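Local coordinates for BH2621 protein (Bacillus halodurans, PDB 2QML) that is a GNAT-family protein that has not been characterised experimentally and probably acts as an N-acyltransferase, perhaps moving fatty acyl groups in siderophore biosynthesis, at residues His104-Ile108 and Lys134-Asp139; Ile143-Arg149 and Lys174-Lys180. All coordinates share one frame; numbering follows the deposited sequence.

Contact 1: His104-Ile108 and Lys134-Asp139; sequences HDQGI and KFQEPD
In the beta-alpha-beta unit of this GNAT fold, made of strand 106-112, helix 123-135 and strand 142-145, Lys134 of the helix clasps Gln106 at the start of the first strand. Two opposed hydrogen bonds hold the pair. Lys134 NZ gives one to Gln106 OE1 at 2.9 Å, the donor tilted 16° from the amide carbonyl plane, and Gln106 NE2 returns one to Lys134 O at 3.1 Å, bent to 135° at the hydrogen. Glu137 N reaches the same Lys134 O from the opposite face of its plane, so two donors grip this backbone carbonyl. The lysine chain bends at chi3 and chi4, which carries NZ over the strand backbone; there it also donates to Gly107 O at 2.9 Å, from above the carbonyl plane. With Ser87 on the adjacent strand 80-89 as a further partner, the buried ammonium is tied to three oxygens. This is where the helix returns toward the sheet in the right-handed crossover common to GNAT proteins, and Gln106 NE2 also bonds Thr140 in the connecting loop. Nearer the surface, Asp139 CB sits over one face of the His104 imidazole, 3.6 Å from its centroid, in a CH-pi contact, while Glu137 CB lies 3.6 Å from Gln106 NE2.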
loop_
_atom_site.group_PDB
_atom_site.type_symbol
_atom_site.label_atom_id
_atom_site.label_comp_id
_atom_site.label_asym_id
_atom_site.label_seq_id
_atom_site.Cartn_x
_atom_site.Cartn_y
_atom_site.Cartn_z
ATOM N N HIS A 104 9.998 -8.297 12.590
ATOM C CA HIS A 104 9.668 -6.907 12.225
ATOM C C HIS A 104 9.342 -6.709 10.758
ATOM O O HIS A 104 9.288 -5.603 10.286
ATOM C CB HIS A 104 10.797 -5.979 12.641
ATOM C CG HIS A 104 11.003 -5.965 14.112
ATOM N ND1 HIS A 104 11.932 -6.770 14.738
ATOM C CD2 HIS A 104 10.335 -5.316 15.086
ATOM C CE1 HIS A 104 11.864 -6.572 16.039
ATOM N NE2 HIS A 104 10.899 -5.697 16.277
ATOM N N ASP A 105 9.077 -7.790 10.034
ATOM C CA ASP A 105 8.665 -7.651 8.656
ATOM C C ASP A 105 7.353 -6.883 8.604
ATOM O O ASP A 105 6.499 -7.066 9.450
ATOM C CB ASP A 105 8.453 -9.020 7.993
ATOM C CG ASP A 105 9.741 -9.796 7.721
ATOM O OD1 ASP A 105 10.848 -9.270 7.900
ATOM O OD2 ASP A 105 9.584 -10.933 7.206
ATOM N N GLN A 106 7.180 -6.083 7.561
ATOM C CA GLN A 106 5.982 -5.327 7.358
ATOM C C GLN A 106 5.386 -5.686 5.995
ATOM O O GLN A 106 6.042 -6.281 5.127
ATOM C CB GLN A 106 6.255 -3.806 7.431
ATOM C CG GLN A 106 6.788 -3.299 8.767
ATOM C CD GLN A 106 7.013 -1.829 8.691
ATOM O OE1 GLN A 106 6.224 -1.138 8.099
ATOM N NE2 GLN A 106 8.063 -1.335 9.298
ATOM N N GLY A 107 4.131 -5.310 5.833
ATOM C CA GLY A 107 3.403 -5.452 4.589
ATOM C C GLY A 107 2.641 -4.224 4.186
ATOM O O GLY A 107 2.518 -3.273 4.965
ATOM N N ILE A 108 2.174 -4.221 2.938
ATOM C CA ILE A 108 1.457 -3.094 2.389
ATOM C C ILE A 108 0.311 -3.520 1.487
ATOM O O ILE A 108 0.436 -4.488 0.697
ATOM C CB ILE A 108 2.404 -2.130 1.634
ATOM C CG1 ILE A 108 1.691 -0.775 1.341
ATOM C CG2 ILE A 108 3.058 -2.799 0.386
ATOM C CD1 ILE A 108 1.367 0.054 2.617
ATOM N N LYS A 134 8.090 3.457 5.978
ATOM C CA LYS A 134 7.964 2.184 6.658
ATOM C C LYS A 134 9.341 1.597 6.975
ATOM O O LYS A 134 9.539 1.037 8.053
ATOM C CB LYS A 134 7.146 1.223 5.822
ATOM C CG LYS A 134 5.634 1.521 5.794
ATOM C CD LYS A 134 4.856 0.811 4.680
ATOM C CE LYS A 134 4.901 -0.682 4.777
ATOM N NZ LYS A 134 4.290 -1.193 5.980
ATOM N N PHE A 135 10.291 1.738 6.052
ATOM C CA PHE A 135 11.661 1.217 6.257
ATOM C C PHE A 135 12.456 1.983 7.310
ATOM O O PHE A 135 13.539 1.531 7.716
ATOM C CB PHE A 135 12.443 1.185 4.940
ATOM C CG PHE A 135 12.255 -0.094 4.131
ATOM C CD1 PHE A 135 12.524 -1.337 4.689
ATOM C CD2 PHE A 135 11.928 -0.019 2.789
ATOM C CE1 PHE A 135 12.418 -2.485 3.923
ATOM C CE2 PHE A 135 11.812 -1.166 2.015
ATOM C CZ PHE A 135 12.104 -2.385 2.594
ATOM N N GLN A 136 11.933 3.111 7.812
ATOM C CA GLN A 136 12.654 3.788 8.870
ATOM C C GLN A 136 12.494 3.107 10.223
ATOM O O GLN A 136 13.158 3.499 11.184
ATOM C CB GLN A 136 12.273 5.275 8.968
ATOM C CG GLN A 136 12.467 5.993 7.694
ATOM C CD GLN A 136 13.848 5.825 7.116
ATOM O OE1 GLN A 136 14.844 6.109 7.740
ATOM N NE2 GLN A 136 13.895 5.295 5.907
ATOM N N GLU A 137 11.588 2.146 10.345
ATOM C CA GLU A 137 11.566 1.282 11.543
ATOM C C GLU A 137 12.928 0.551 11.602
ATOM O O GLU A 137 13.267 -0.181 10.695
ATOM C CB GLU A 137 10.383 0.337 11.464
ATOM C CG GLU A 137 10.394 -0.719 12.537
ATOM C CD GLU A 137 10.123 -0.156 13.919
ATOM O OE1 GLU A 137 9.274 0.756 14.015
ATOM O OE2 GLU A 137 10.730 -0.672 14.875
ATOM N N PRO A 138 13.736 0.773 12.660
ATOM C CA PRO A 138 15.120 0.208 12.590
ATOM C C PRO A 138 15.229 -1.304 12.384
ATOM O O PRO A 138 16.110 -1.735 11.664
ATOM C CB PRO A 138 15.748 0.653 13.923
ATOM C CG PRO A 138 14.979 1.917 14.242
ATOM C CD PRO A 138 13.575 1.629 13.858
ATOM N N ASP A 139 14.337 -2.084 12.961
ATOM C CA ASP A 139 14.502 -3.524 12.825
ATOM C C ASP A 139 13.785 -4.111 11.617
ATOM O O ASP A 139 13.916 -5.309 11.363
ATOM C CB ASP A 139 14.008 -4.197 14.099
ATOM C CG ASP A 139 14.845 -3.814 15.334
ATOM O OD1 ASP A 139 16.081 -3.659 15.189
ATOM O OD2 ASP A 139 14.245 -3.682 16.436
HETATM O O HOH W 1 12.271 -7.245 9.024
#

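Contact 2: Ile143-Arg149 and Lys174-Lys180; sequences IVAEPDR and KIGLLMK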
loop_
_atom_site.group_PDB
_atom_site.type_symbol
_atom_site.label_atom_id
_atom_site.label_comp_id
_atom_site.label_asym_id
_atom_site.label_seq_id
_atom_site.Cartn_x
_atom_site.Cartn_y
_atom_site.Cartn_z
ATOM N N ILE A 143 9.891 -5.683 3.475
ATOM C CA ILE A 143 8.485 -5.359 3.308
ATOM C C ILE A 143 7.924 -6.319 2.246
ATOM O O ILE A 143 8.548 -6.546 1.239
ATOM C CB ILE A 143 8.223 -3.896 2.900
ATOM C CG1 ILE A 143 8.711 -2.918 3.993
ATOM C CG2 ILE A 143 6.729 -3.660 2.652
ATOM C CD1 ILE A 143 8.705 -1.454 3.602
ATOM N N VAL A 144 6.752 -6.884 2.519
ATOM C CA VAL A 144 6.101 -7.826 1.634
ATOM C C VAL A 144 4.798 -7.255 1.079
ATOM O O VAL A 144 4.173 -6.332 1.618
ATOM C CB VAL A 144 5.829 -9.195 2.316
ATOM C CG1 VAL A 144 7.117 -9.779 2.918
ATOM C CG2 VAL A 144 4.664 -9.099 3.349
ATOM N N ALA A 145 4.410 -7.827 -0.045
ATOM C CA ALA A 145 3.164 -7.510 -0.747
ATOM C C ALA A 145 2.656 -8.847 -1.328
ATOM O O ALA A 145 3.455 -9.773 -1.614
ATOM C CB ALA A 145 3.402 -6.524 -1.818
ATOM N N GLU A 146 1.327 -8.959 -1.429
ATOM C CA GLU A 146 0.675 -10.146 -2.002
ATOM C C GLU A 146 -0.451 -9.736 -2.956
ATOM O O GLU A 146 -1.592 -10.138 -2.743
ATOM C CB GLU A 146 0.231 -11.126 -0.880
ATOM C CG GLU A 146 -0.336 -10.490 0.407
ATOM C CD GLU A 146 -1.448 -9.492 0.113
ATOM O OE1 GLU A 146 -1.082 -8.364 -0.301
ATOM O OE2 GLU A 146 -2.674 -9.811 0.252
ATOM N N PRO A 147 -0.095 -9.017 -4.050
ATOM C CA PRO A 147 -1.080 -8.657 -5.034
ATOM C C PRO A 147 -1.783 -9.911 -5.576
ATOM O O PRO A 147 -1.135 -10.970 -5.669
ATOM C CB PRO A 147 -0.240 -8.024 -6.158
ATOM C CG PRO A 147 1.196 -8.576 -5.954
ATOM C CD PRO A 147 1.287 -8.639 -4.458
ATOM N N ASP A 148 -3.060 -9.804 -5.923
ATOM C CA ASP A 148 -3.729 -10.837 -6.670
ATOM C C ASP A 148 -2.835 -11.243 -7.843
ATOM O O ASP A 148 -2.307 -10.365 -8.565
ATOM C CB ASP A 148 -5.076 -10.324 -7.156
ATOM C CG ASP A 148 -5.922 -11.394 -7.756
ATOM O OD1 ASP A 148 -5.589 -11.938 -8.838
ATOM O OD2 ASP A 148 -6.964 -11.669 -7.180
ATOM N N ARG A 149 -2.675 -12.546 -8.092
ATOM C CA ARG A 149 -1.770 -12.980 -9.163
ATOM C C ARG A 149 -2.150 -12.490 -10.564
ATOM O O ARG A 149 -1.315 -12.473 -11.501
ATOM C CB ARG A 149 -1.636 -14.503 -9.142
ATOM C CG ARG A 149 -2.895 -15.232 -9.506
ATOM C CD ARG A 149 -2.588 -16.705 -9.673
ATOM N NE ARG A 149 -3.789 -17.403 -10.067
ATOM C CZ ARG A 149 -3.786 -18.633 -10.601
ATOM N NH1 ARG A 149 -2.656 -19.262 -10.816
ATOM N NH2 ARG A 149 -4.914 -19.189 -10.962
ATOM N N LYS A 174 -8.122 -14.817 -2.480
ATOM C CA LYS A 174 -7.468 -14.749 -3.763
ATOM C C LYS A 174 -6.290 -15.701 -3.807
ATOM O O LYS A 174 -5.858 -16.200 -2.770
ATOM C CB LYS A 174 -6.885 -13.338 -3.996
ATOM C CG LYS A 174 -5.925 -12.874 -2.951
ATOM C CD LYS A 174 -5.420 -11.443 -3.166
ATOM C CE LYS A 174 -4.722 -10.905 -1.961
ATOM N NZ LYS A 174 -4.229 -9.507 -2.066
ATOM N N ILE A 175 -5.757 -15.887 -4.996
ATOM C CA ILE A 175 -4.435 -16.453 -5.120
ATOM C C ILE A 175 -3.534 -15.217 -5.325
ATOM O O ILE A 175 -3.605 -14.552 -6.335
ATOM C CB ILE A 175 -4.247 -17.479 -6.226
ATOM C CG1 ILE A 175 -5.208 -18.666 -6.053
ATOM C CG2 ILE A 175 -2.769 -17.980 -6.231
ATOM C CD1 ILE A 175 -5.131 -19.702 -7.158
ATOM N N GLY A 176 -2.724 -14.917 -4.328
ATOM C CA GLY A 176 -1.811 -13.811 -4.401
ATOM C C GLY A 176 -0.446 -14.267 -4.877
ATOM O O GLY A 176 -0.187 -15.473 -4.937
ATOM N N LEU A 177 0.385 -13.301 -5.247
ATOM C CA LEU A 177 1.786 -13.526 -5.562
ATOM C C LEU A 177 2.532 -12.882 -4.406
ATOM O O LEU A 177 2.535 -11.652 -4.275
ATOM C CB LEU A 177 2.206 -12.960 -6.918
ATOM C CG LEU A 177 3.680 -13.177 -7.288
ATOM C CD1 LEU A 177 4.036 -14.658 -7.480
ATOM C CD2 LEU A 177 4.010 -12.334 -8.529
ATOM N N LEU A 178 3.102 -13.696 -3.531
ATOM C CA LEU A 178 3.922 -13.162 -2.435
ATOM C C LEU A 178 5.216 -12.588 -3.036
ATOM O O LEU A 178 5.907 -13.267 -3.811
ATOM C CB LEU A 178 4.190 -14.226 -1.389
ATOM C CG LEU A 178 5.104 -13.874 -0.207
ATOM C CD1 LEU A 178 4.549 -12.709 0.639
ATOM C CD2 LEU A 178 5.425 -15.129 0.693
HETATM N N MSE A 179 5.521 -11.345 -2.681
HETATM C CA MSE A 179 6.693 -10.616 -3.152
HETATM C C MSE A 179 7.363 -9.989 -1.937
HETATM O O MSE A 179 6.660 -9.548 -1.012
HETATM C CB MSE A 179 6.305 -9.537 -4.136
HETATM C CG MSE A 179 5.481 -10.070 -5.247
HETATM SE SE MSE A 179 4.936 -8.674 -6.502
HETATM C CE MSE A 179 6.589 -8.424 -7.511
ATOM N N LYS A 180 8.691 -9.986 -1.923
ATOM C CA LYS A 180 9.470 -9.412 -0.830
ATOM C C LYS A 180 10.410 -8.339 -1.323
ATOM O O LYS A 180 11.085 -8.511 -2.331
ATOM C CB LYS A 180 10.292 -10.464 -0.090
ATOM C CG LYS A 180 9.471 -11.624 0.446
ATOM C CD LYS A 180 10.155 -12.441 1.587
ATOM C CE LYS A 180 11.462 -13.051 1.267
ATOM N NZ LYS A 180 11.945 -13.804 2.492
HETATM O O HOH W 2 -7.016 -14.629 -7.288
#
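Lys174 reaches across to Glu146 just beyond the antiparallel pairing of strands 142-145 and 175-182. Its CB lies 3.6 Å from OD2 of Asp148, whose OD1 is in a salt bridge with Arg150; with CG placed between the backbone N and carbonyl carbon (chi1 57°), the remaining chain runs extended, CD passing 3.9 Å from Asp148 CA. CE then comes close to both Glu146 oxygens that NZ binds: NZ donates to Glu146 O and, in a salt bridge, to Glu146 OE2 at 2.8 Å, meeting the latter from above the carboxylate plane. The glutamate chain, bent at chi2, crosses the lysine at about a right angle, and its OE1 hydrogen-bonds a glycerol, probably from the crystallisation liquor. Strand pairing is regular at Ala145 and Met179, where Ala145 N to Met179 O measures 3.0 Å and the reciprocal bond completes a hydrogen-bonded pair. Beyond it the same register continues, but one-sidedly: Leu177 N donates to Pro147 O at 2.8 Å, proline having no N-H to return, and Arg149 N donates to Ile175 O. On the side of Ala145 and Met179, the selenium of selenomethionine 179 packs 3.8 Å from Pro147 CG, beneath helix 152-160. Ile175 CD1 lies over one face of the Arg149 guanidinium, whose NH1 pairs with Glu168. Through NZ, the lysine ties the backbone carbonyl and the carboxylate of Glu146 together and so restrains both.

In the fold
Contact 1 closes before contact 2 opens along the chain, and their centres lie about 17 Å apart within one mixed sheet. Strand 142-145 connects them: it follows helix 123-135 in sequence, runs parallel to strand 106-112 on one side and pairs antiparallel with strand 175-182 on the other. The contacts also touch directly, through probable backbone hydrogen bonds from Val144 N to Gln106 O (2.8 Å) and from Ile108 N to Val144 O (3.2 Å), and through packing of Phe135 against Ile143. Strand 142-145 thus closes the crossover of contact 1 and is itself one partner in contact 2, where strand 175-182 is added to the sheet, forming one side of the GNAT acetyltransferase fold.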